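Local structure of glycosyl transferase family 8 (Streptococcus pneumoniae, 5GVV) at residues A7-Q19 with T98-I110. The protein transfers galactose from UDP-galactose to the terminal glucose of the already glycosylated serine-rich repeat protein PsrP, the third step in its O-glycosylation. Sequence-based numbering, arbitrary orientation.
Sequences AVVFAGDYAYIRQ and TEDKVLYLDSDLI. With MN (manganese (II) ion), chain C; UDP (uridine-5'-diphosphate), chain D.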
loop_
_atom_site.group_PDB
_atom_site.type_symbol
_atom_site.label_atom_id
_atom_site.label_comp_id
_atom_site.label_asym_id
_atom_site.label_seq_id
_atom_site.Cartn_x
_atom_site.Cartn_y
_atom_site.Cartn_z
ATOM N N ALA A 7 12.824 -4.997 -21.931
ATOM C CA ALA A 7 11.405 -5.229 -21.641
ATOM C C ALA A 7 11.162 -6.185 -20.466
ATOM O O ALA A 7 11.700 -7.301 -20.429
ATOM C CB ALA A 7 10.690 -5.731 -22.882
ATOM N N VAL A 8 10.334 -5.743 -19.520
ATOM C CA VAL A 8 10.026 -6.506 -18.311
ATOM C C VAL A 8 8.524 -6.437 -18.047
ATOM O O VAL A 8 7.914 -5.378 -18.215
ATOM C CB VAL A 8 10.774 -5.933 -17.091
ATOM C CG1 VAL A 8 10.411 -6.698 -15.816
ATOM C CG2 VAL A 8 12.278 -5.969 -17.316
ATOM N N VAL A 9 7.917 -7.553 -17.647
ATOM C CA VAL A 9 6.475 -7.546 -17.395
ATOM C C VAL A 9 6.112 -8.084 -16.006
ATOM O O VAL A 9 6.608 -9.135 -15.586
ATOM C CB VAL A 9 5.680 -8.271 -18.525
ATOM C CG1 VAL A 9 6.196 -9.681 -18.744
ATOM C CG2 VAL A 9 4.197 -8.285 -18.214
ATOM N N PHE A 10 5.290 -7.325 -15.281
ATOM C CA PHE A 10 4.710 -7.786 -14.020
ATOM C C PHE A 10 3.209 -7.956 -14.219
ATOM O O PHE A 10 2.646 -7.463 -15.204
ATOM C CB PHE A 10 4.926 -6.767 -12.892
ATOM C CG PHE A 10 6.365 -6.576 -12.488
ATOM C CD1 PHE A 10 7.177 -5.679 -13.170
ATOM C CD2 PHE A 10 6.892 -7.258 -11.396
ATOM C CE1 PHE A 10 8.503 -5.488 -12.792
ATOM C CE2 PHE A 10 8.215 -7.069 -11.005
ATOM C CZ PHE A 10 9.018 -6.183 -11.707
ATOM N N ALA A 11 2.559 -8.635 -13.278
ATOM C CA ALA A 11 1.110 -8.828 -13.323
ATOM C C ALA A 11 0.557 -8.827 -11.905
ATOM O O ALA A 11 1.002 -9.611 -11.064
ATOM C CB ALA A 11 0.772 -10.135 -14.012
ATOM N N GLY A 12 -0.408 -7.956 -11.625
ATOM C CA GLY A 12 -0.962 -7.901 -10.286
ATOM C C GLY A 12 -2.110 -6.929 -10.135
ATOM O O GLY A 12 -2.267 -6.004 -10.941
ATOM N N ASP A 13 -2.919 -7.139 -9.101
ATOM C CA ASP A 13 -4.052 -6.257 -8.826
ATOM C C ASP A 13 -3.667 -5.157 -7.843
ATOM O O ASP A 13 -2.582 -5.190 -7.256
ATOM C CB ASP A 13 -5.246 -7.060 -8.292
ATOM C CG ASP A 13 -4.938 -7.778 -6.985
ATOM O OD1 ASP A 13 -3.792 -8.240 -6.800
ATOM O OD2 ASP A 13 -5.851 -7.886 -6.138
ATOM N N TYR A 14 -4.571 -4.194 -7.664
ATOM C CA TYR A 14 -4.360 -3.045 -6.787
ATOM C C TYR A 14 -4.119 -3.480 -5.343
ATOM O O TYR A 14 -3.389 -2.825 -4.603
ATOM C CB TYR A 14 -5.595 -2.140 -6.858
ATOM C CG TYR A 14 -5.467 -0.767 -6.224
ATOM C CD1 TYR A 14 -4.232 -0.158 -6.033
ATOM C CD2 TYR A 14 -6.602 -0.070 -5.831
ATOM C CE1 TYR A 14 -4.141 1.112 -5.451
ATOM C CE2 TYR A 14 -6.520 1.182 -5.255
ATOM C CZ TYR A 14 -5.293 1.768 -5.067
ATOM O OH TYR A 14 -5.242 3.023 -4.495
ATOM N N ALA A 15 -4.741 -4.583 -4.938
ATOM C CA ALA A 15 -4.600 -5.064 -3.568
ATOM C C ALA A 15 -3.168 -5.511 -3.305
ATOM O O ALA A 15 -2.736 -5.583 -2.157
ATOM C CB ALA A 15 -5.575 -6.199 -3.297
ATOM N N TYR A 16 -2.445 -5.812 -4.381
ATOM C CA TYR A 16 -1.061 -6.260 -4.295
ATOM C C TYR A 16 -0.108 -5.111 -4.641
ATOM O O TYR A 16 1.081 -5.335 -4.881
ATOM C CB TYR A 16 -0.855 -7.414 -5.283
ATOM C CG TYR A 16 -0.081 -8.609 -4.764
ATOM C CD1 TYR A 16 -0.589 -9.413 -3.749
ATOM C CD2 TYR A 16 1.142 -8.960 -5.321
ATOM C CE1 TYR A 16 0.117 -10.523 -3.288
ATOM C CE2 TYR A 16 1.854 -10.064 -4.866
ATOM C CZ TYR A 16 1.336 -10.838 -3.853
ATOM O OH TYR A 16 2.041 -11.937 -3.408
ATOM N N ILE A 17 -0.612 -3.879 -4.660
ATOM C CA ILE A 17 0.207 -2.746 -5.102
ATOM C C ILE A 17 1.499 -2.547 -4.287
ATOM O O ILE A 17 2.527 -2.145 -4.851
ATOM C CB ILE A 17 -0.614 -1.428 -5.172
ATOM C CG1 ILE A 17 0.122 -0.376 -6.009
ATOM C CG2 ILE A 17 -0.924 -0.902 -3.770
ATOM C CD1 ILE A 17 0.195 -0.716 -7.500
ATOM N N ARG A 18 1.459 -2.845 -2.985
ATOM C CA ARG A 18 2.639 -2.679 -2.129
ATOM C C ARG A 18 3.741 -3.667 -2.510
ATOM O O ARG A 18 4.930 -3.362 -2.388
ATOM C CB ARG A 18 2.289 -2.834 -0.641
ATOM C CG ARG A 18 1.581 -1.624 -0.028
ATOM C CD ARG A 18 1.290 -1.820 1.456
ATOM N NE ARG A 18 2.510 -1.837 2.261
ATOM C CZ ARG A 18 2.936 -2.896 2.943
ATOM N NH1 ARG A 18 2.235 -4.022 2.916
ATOM N NH2 ARG A 18 4.059 -2.832 3.649
ATOM N N GLN A 19 3.339 -4.848 -2.974
ATOM C CA GLN A 19 4.288 -5.874 -3.400
ATOM C C GLN A 19 4.795 -5.576 -4.809
ATOM O O GLN A 19 5.993 -5.679 -5.082
ATOM C CB GLN A 19 3.631 -7.260 -3.362
ATOM C CG GLN A 19 3.301 -7.776 -1.953
ATOM C CD GLN A 19 2.218 -6.967 -1.249
ATOM O OE1 GLN A 19 1.192 -6.632 -1.842
ATOM N NE2 GLN A 19 2.452 -6.634 0.014
ATOM N N THR A 98 5.333 -5.885 -27.257
ATOM C CA THR A 98 5.669 -5.761 -28.676
ATOM C C THR A 98 7.080 -6.259 -28.963
ATOM O O THR A 98 7.452 -6.467 -30.121
ATOM C CB THR A 98 5.554 -4.300 -29.159
ATOM O OG1 THR A 98 6.542 -3.494 -28.500
ATOM C CG2 THR A 98 4.176 -3.746 -28.850
ATOM N N GLU A 99 7.866 -6.451 -27.907
ATOM C CA GLU A 99 9.236 -6.926 -28.069
ATOM C C GLU A 99 9.278 -8.435 -28.302
ATOM O O GLU A 99 8.394 -9.169 -27.849
ATOM C CB GLU A 99 10.096 -6.543 -26.861
ATOM C CG GLU A 99 10.429 -5.051 -26.765
ATOM C CD GLU A 99 9.263 -4.198 -26.291
ATOM O OE1 GLU A 99 8.275 -4.750 -25.761
ATOM O OE2 GLU A 99 9.340 -2.962 -26.445
ATOM N N ASP A 100 10.298 -8.897 -29.019
ATOM C CA ASP A 100 10.417 -10.320 -29.317
ATOM C C ASP A 100 10.836 -11.120 -28.077
ATOM O O ASP A 100 10.539 -12.315 -27.967
ATOM C CB ASP A 100 11.387 -10.552 -30.479
ATOM C CG ASP A 100 10.931 -9.882 -31.768
ATOM O OD1 ASP A 100 9.707 -9.686 -31.949
ATOM O OD2 ASP A 100 11.804 -9.550 -32.602
ATOM N N LYS A 101 11.517 -10.456 -27.143
ATOM C CA LYS A 101 11.897 -11.089 -25.875
ATOM C C LYS A 101 11.531 -10.208 -24.682
ATOM O O LYS A 101 11.657 -8.979 -24.742
ATOM C CB LYS A 101 13.391 -11.436 -25.850
ATOM C CG LYS A 101 13.862 -12.061 -24.539
ATOM C CD LYS A 101 15.242 -12.701 -24.659
ATOM C CE LYS A 101 16.312 -11.701 -25.062
ATOM N NZ LYS A 101 17.688 -12.263 -24.880
ATOM N N VAL A 102 11.062 -10.839 -23.607
ATOM C CA VAL A 102 10.649 -10.110 -22.414
ATOM C C VAL A 102 10.856 -10.957 -21.150
ATOM O O VAL A 102 10.755 -12.188 -21.188
ATOM C CB VAL A 102 9.178 -9.627 -22.541
ATOM C CG1 VAL A 102 8.234 -10.801 -22.716
ATOM C CG2 VAL A 102 8.769 -8.770 -21.344
ATOM N N LEU A 103 11.177 -10.302 -20.039
ATOM C CA LEU A 103 11.328 -10.992 -18.760
ATOM C C LEU A 103 10.086 -10.807 -17.895
ATOM O O LEU A 103 9.802 -9.692 -17.445
ATOM C CB LEU A 103 12.546 -10.455 -18.008
ATOM C CG LEU A 103 12.753 -11.012 -16.596
ATOM C CD1 LEU A 103 13.047 -12.514 -16.656
ATOM C CD2 LEU A 103 13.868 -10.270 -15.881
ATOM N N TYR A 104 9.340 -11.887 -17.664
ATOM C CA TYR A 104 8.238 -11.834 -16.704
ATOM C C TYR A 104 8.741 -12.015 -15.272
ATOM O O TYR A 104 9.616 -12.845 -15.010
ATOM C CB TYR A 104 7.155 -12.885 -17.001
ATOM C CG TYR A 104 6.211 -13.040 -15.831
ATOM C CD1 TYR A 104 5.174 -12.138 -15.628
ATOM C CD2 TYR A 104 6.390 -14.056 -14.896
ATOM C CE1 TYR A 104 4.326 -12.254 -14.537
ATOM C CE2 TYR A 104 5.549 -14.179 -13.802
ATOM C CZ TYR A 104 4.520 -13.275 -13.629
ATOM O OH TYR A 104 3.682 -13.401 -12.539
ATOM N N LEU A 105 8.182 -11.248 -14.342
ATOM C CA LEU A 105 8.524 -11.423 -12.932
ATOM C C LEU A 105 7.283 -11.458 -12.050
ATOM O O LEU A 105 6.370 -10.644 -12.218
ATOM C CB LEU A 105 9.446 -10.299 -12.449
ATOM C CG LEU A 105 10.807 -10.116 -13.118
ATOM C CD1 LEU A 105 11.474 -8.833 -12.647
ATOM C CD2 LEU A 105 11.712 -11.302 -12.854
ATOM N N ASP A 106 7.254 -12.397 -11.107
ATOM C CA ASP A 106 6.277 -12.355 -10.023
ATOM C C ASP A 106 6.517 -11.066 -9.231
ATOM O O ASP A 106 7.542 -10.403 -9.412
ATOM C CB ASP A 106 6.465 -13.559 -9.101
ATOM C CG ASP A 106 5.510 -14.707 -9.408
ATOM O OD1 ASP A 106 4.879 -14.707 -10.489
ATOM O OD2 ASP A 106 5.409 -15.627 -8.563
ATOM N N SER A 107 5.594 -10.707 -8.343
ATOM C CA SER A 107 5.764 -9.484 -7.566
ATOM C C SER A 107 6.023 -9.762 -6.090
ATOM O O SER A 107 6.150 -8.826 -5.292
ATOM C CB SER A 107 4.545 -8.586 -7.723
ATOM O OG SER A 107 3.383 -9.310 -7.378
ATOM N N ASP A 108 6.091 -11.042 -5.729
ATOM C CA ASP A 108 6.517 -11.433 -4.389
ATOM C C ASP A 108 8.014 -11.716 -4.432
ATOM O O ASP A 108 8.492 -12.712 -3.888
ATOM C CB ASP A 108 5.755 -12.676 -3.920
ATOM C CG ASP A 108 5.950 -13.864 -4.843
ATOM O OD1 ASP A 108 6.227 -13.650 -6.045
ATOM O OD2 ASP A 108 5.807 -15.017 -4.375
ATOM N N LEU A 109 8.753 -10.840 -5.102
ATOM C CA LEU A 109 10.189 -11.025 -5.229
ATOM C C LEU A 109 10.962 -9.719 -5.166
ATOM O O LEU A 109 10.381 -8.625 -5.251
ATOM C CB LEU A 109 10.539 -11.804 -6.505
ATOM C CG LEU A 109 10.122 -11.278 -7.876
ATOM C CD1 LEU A 109 11.019 -10.147 -8.336
ATOM C CD2 LEU A 109 10.139 -12.412 -8.898
ATOM N N ILE A 110 12.276 -9.860 -5.027
ATOM C CA ILE A 110 13.195 -8.737 -4.898
ATOM C C ILE A 110 14.408 -8.942 -5.810
ATOM O O ILE A 110 15.040 -9.998 -5.766
ATOM C CB ILE A 110 13.717 -8.633 -3.459
ATOM C CG1 ILE A 110 12.582 -8.285 -2.488
ATOM C CG2 ILE A 110 14.835 -7.603 -3.364
ATOM C CD1 ILE A 110 12.124 -6.829 -2.561
HETATM MN MN MN C . 5.727 -15.635 -6.522
HETATM N N1 UDP D . -0.987 -11.947 -7.289
HETATM C C2 UDP D . -1.701 -10.770 -7.172
HETATM N N3 UDP D . -2.529 -10.552 -6.088
HETATM C C4 UDP D . -2.650 -11.520 -5.109
HETATM C C5 UDP D . -1.926 -12.705 -5.227
HETATM C C6 UDP D . -1.187 -12.955 -6.383
HETATM O O2 UDP D . -1.595 -9.912 -8.044
HETATM O O4 UDP D . -3.388 -11.322 -4.138
HETATM C "C1'" UDP D . -0.109 -12.142 -8.464
HETATM C "C2'" UDP D . 1.290 -11.642 -8.137
HETATM O "O2'" UDP D . 1.897 -11.096 -9.287
HETATM C "C3'" UDP D . 2.031 -12.900 -7.746
HETATM C "C4'" UDP D . 1.358 -13.950 -8.621
HETATM O "O4'" UDP D . 0.015 -13.522 -8.770
HETATM O "O3'" UDP D . 3.413 -12.777 -8.010
HETATM C "C5'" UDP D . 1.421 -15.350 -8.015
HETATM O "O5'" UDP D . 1.300 -15.241 -6.613
HETATM P PA UDP D . 2.476 -15.824 -5.689
HETATM O O1A UDP D . 3.705 -15.096 -6.064
HETATM O O2A UDP D . 2.146 -15.654 -4.254
HETATM O O3A UDP D . 2.581 -17.392 -6.064
HETATM P PB UDP D . 3.903 -18.281 -5.786
HETATM O O1B UDP D . 3.822 -19.561 -6.528
HETATM O O2B UDP D . 3.962 -18.581 -4.337
HETATM O O3B UDP D . 5.114 -17.531 -6.199
HETATM O O HOH W 1 13.911 -7.171 -24.120
HETATM O O HOH W 2 4.042 -10.059 -11.330
#
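Ser107 OG meets the Tyr16 ring at its edge, in plane, 3.0 Å from CE2, while the uracil of UDP covers one face and the side-chain end of Gln19 lies over the opposite one. The Tyr104 ring has Ala11 CB at its edge; with CG anti to the backbone N (chi1 166°), it runs toward Asp106, and its OH donates to Asp106 OD1 (2.7 Å). Phe10 lies side by side with Leu105, Phe10 CZ against Leu105 CD1 at 3.7 Å, and has Asp106 O at its ring edge. Phe10 and Tyr104 sit on opposite faces of the GT-A sheet, at whose centre strands 7-11 and 101-105 pair in parallel through backbone hydrogen bonds from Leu103 N to Ala7 O, Val9 N to Leu103 O and Leu105 N to Val9 O. Between Ala11 and Leu105 the strands part, and a water bridges them, accepting from Ala11 N and donating to Leu105 O (2.6 Å) and UDP O2'. The ribose O2' donates to Ala11 O and accepts from Ser107 OG. In the DxD motif, Asp106 OD2 (2.1 Å) and both Asp108 carboxylate oxygens bind manganese, with His227 and both UDP phosphates; Asp108 OD2 is also hydrogen-bonded to Lys233.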